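Local coordinates for protein GTP pyrophosphokinase (Chlorobaculum tepidum, PDB 3IBW) that probably transfers pyrophosphate from ATP to GTP in making the alarmone (p)ppGpp, this fragment being its ACT domain, a module generally linked to regulation, at residues A[7-13]-A[72-78]. The protein carries 1 engineered substitution. Sequence-based numbering, arbitrary orientation.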
# COMPACT_ATOMS: atom_id res chain seq x y z
N GLY A 7 -3.60 -13.20 5.95
CA GLY A 7 -2.79 -12.78 4.82
C GLY A 7 -3.56 -12.92 3.52
O GLY A 7 -4.36 -13.85 3.36
N ILE A 8 -3.32 -12.00 2.59
CA ILE A 8 -3.97 -12.00 1.28
C ILE A 8 -2.90 -11.74 0.21
O ILE A 8 -2.07 -10.85 0.37
CB ILE A 8 -5.02 -10.86 1.13
CG1 ILE A 8 -6.12 -10.98 2.18
CG2 ILE A 8 -5.62 -10.89 -0.27
CD1 ILE A 8 -7.10 -9.82 2.15
N ARG A 9 -2.93 -12.52 -0.86
CA ARG A 9 -1.98 -12.32 -1.95
C ARG A 9 -2.74 -11.97 -3.22
O ARG A 9 -3.67 -12.68 -3.61
CB ARG A 9 -1.14 -13.57 -2.19
CG ARG A 9 -0.26 -13.48 -3.44
CD ARG A 9 0.79 -14.58 -3.43
NE ARG A 9 1.55 -14.67 -4.68
CZ ARG A 9 2.64 -13.97 -4.96
NH1 ARG A 9 3.11 -13.09 -4.09
NH2 ARG A 9 3.28 -14.16 -6.11
N ILE A 10 -2.33 -10.87 -3.85
CA ILE A 10 -2.96 -10.41 -5.08
C ILE A 10 -1.90 -10.38 -6.19
O ILE A 10 -0.77 -9.95 -5.96
CB ILE A 10 -3.51 -8.97 -4.93
CG1 ILE A 10 -4.47 -8.90 -3.75
CG2 ILE A 10 -4.22 -8.52 -6.22
CD1 ILE A 10 -3.91 -8.14 -2.56
N VAL A 11 -2.27 -10.86 -7.37
CA VAL A 11 -1.38 -10.84 -8.52
C VAL A 11 -2.22 -10.26 -9.66
O VAL A 11 -3.37 -10.68 -9.88
CB VAL A 11 -0.87 -12.26 -8.90
CG1 VAL A 11 0.11 -12.16 -10.08
CG2 VAL A 11 -0.18 -12.91 -7.69
N GLY A 12 -1.67 -9.28 -10.37
CA GLY A 12 -2.40 -8.64 -11.45
C GLY A 12 -1.50 -8.02 -12.50
O GLY A 12 -0.28 -8.10 -12.40
N GLU A 13 -2.11 -7.38 -13.50
CA GLU A 13 -1.36 -6.76 -14.58
C GLU A 13 -0.78 -5.42 -14.17
O GLU A 13 -1.44 -4.63 -13.51
CB GLU A 13 -2.26 -6.58 -15.80
CG GLU A 13 -3.46 -5.67 -15.55
CD GLU A 13 -4.31 -5.46 -16.79
OE1 GLU A 13 -4.22 -6.28 -17.72
OE2 GLU A 13 -5.08 -4.47 -16.83
N VAL A 72 -6.92 -7.69 -12.21
CA VAL A 72 -6.40 -8.60 -11.19
C VAL A 72 -6.56 -10.03 -11.71
O VAL A 72 -7.63 -10.39 -12.24
CB VAL A 72 -7.17 -8.48 -9.85
CG1 VAL A 72 -6.76 -9.61 -8.90
CG2 VAL A 72 -6.90 -7.13 -9.20
N PHE A 73 -5.52 -10.84 -11.59
CA PHE A 73 -5.58 -12.23 -12.04
C PHE A 73 -6.06 -13.17 -10.94
O PHE A 73 -6.98 -13.96 -11.15
CB PHE A 73 -4.22 -12.71 -12.54
CG PHE A 73 -3.71 -11.94 -13.72
CD1 PHE A 73 -4.56 -11.64 -14.79
CD2 PHE A 73 -2.39 -11.51 -13.78
CE1 PHE A 73 -4.09 -10.93 -15.89
CE2 PHE A 73 -1.92 -10.80 -14.88
CZ PHE A 73 -2.78 -10.51 -15.94
N THR A 74 -5.44 -13.07 -9.76
CA THR A 74 -5.80 -13.93 -8.64
C THR A 74 -5.75 -13.21 -7.29
O THR A 74 -5.01 -12.24 -7.12
CB THR A 74 -4.81 -15.15 -8.52
OG1 THR A 74 -3.48 -14.67 -8.28
CG2 THR A 74 -4.82 -16.00 -9.79
N VAL A 75 -6.56 -13.69 -6.35
CA VAL A 75 -6.58 -13.18 -4.99
C VAL A 75 -6.77 -14.46 -4.16
O VAL A 75 -7.72 -15.21 -4.37
CB VAL A 75 -7.76 -12.21 -4.70
CG1 VAL A 75 -7.70 -11.77 -3.23
CG2 VAL A 75 -7.67 -11.00 -5.62
N GLU A 76 -5.85 -14.71 -3.24
CA GLU A 76 -5.93 -15.91 -2.41
C GLU A 76 -5.52 -15.56 -0.99
O GLU A 76 -4.81 -14.58 -0.76
CB GLU A 76 -4.98 -17.00 -2.95
CG GLU A 76 -3.50 -16.74 -2.65
CD GLU A 76 -2.54 -17.47 -3.59
OE1 GLU A 76 -2.11 -18.60 -3.28
OE2 GLU A 76 -2.24 -16.91 -4.67
N ARG A 77 -6.01 -16.35 -0.04
CA ARG A 77 -5.64 -16.15 1.35
C ARG A 77 -4.28 -16.85 1.56
O ARG A 77 -4.06 -17.97 1.10
CB ARG A 77 -6.67 -16.79 2.28
CG ARG A 77 -6.34 -16.61 3.74
CD ARG A 77 -7.47 -17.14 4.58
NE ARG A 77 -7.11 -17.15 5.99
CZ ARG A 77 -7.93 -17.52 6.96
NH1 ARG A 77 -9.16 -17.92 6.66
NH2 ARG A 77 -7.51 -17.52 8.22
N LEU A 78 -3.39 -16.17 2.27
CA LEU A 78 -2.06 -16.69 2.57
C LEU A 78 -2.05 -17.38 3.93
O LEU A 78 -2.82 -17.01 4.81
CB LEU A 78 -1.04 -15.55 2.64
CG LEU A 78 -0.55 -14.88 1.36
CD1 LEU A 78 0.39 -13.73 1.71
CD2 LEU A 78 0.16 -15.91 0.49
O HOH W 1 -4.47 -15.89 6.62
O HOH W 2 -3.08 -14.48 -5.57
O HOH W 3 -0.27 -16.39 -6.00
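Arg-9 and Glu-76 come alongside each other by different torsions: the arginine chain runs out extended with CG trans to its backbone N (chi1 172°), whereas the glutamate tucks CG between its own N and carbonyl carbon (chi1 75°). Their charged ends nevertheless stop short of a salt bridge, NE of Arg-9 lying 4.4 Å from OE2 of Glu-76. A water lies between these two atoms, though its approach to OE2 is too short to be trusted as a bond; a second links OE2 to Arg-9 O and to OG1 of Thr-74, while Arg-9 NH1 turns to Asn-48. Leu-78 crosses the root of the arginine, its CD2 3.8 Å from Arg-9 CB. With an alanine here, the aliphatic part of Arg-9 would probably lose this cover and be freer to move. On the other face, Ile-8 CG2 runs alongside Val-75 CG1, 3.7 Å away, and Ile-10 CG2 meets Val-72 CG1 at 3.8 Å; Met-63 of helix 56-67 packs on the first pair. The backbones pair antiparallel, with Arg-9 N giving Glu-76 O a nearly straight bond of 2.8 Å. Toward Gly-12 the register slips by one: Val-11 O accepts from both Phe-73 N (2.8 Å) and Thr-74 N (3.2 Å), a classic beta bulge. The Phe-73 ring leans obliquely on the Gly-12 and Glu-13 backbone, CE2 3.7 Å from Glu-13 N. Strand 72-78 is an outer strand, within this chain, of a four-stranded antiparallel sheet of order 2-3-1-4, with helices packed on one face: the ferredoxin-like βαββαβ fold of ACT domains.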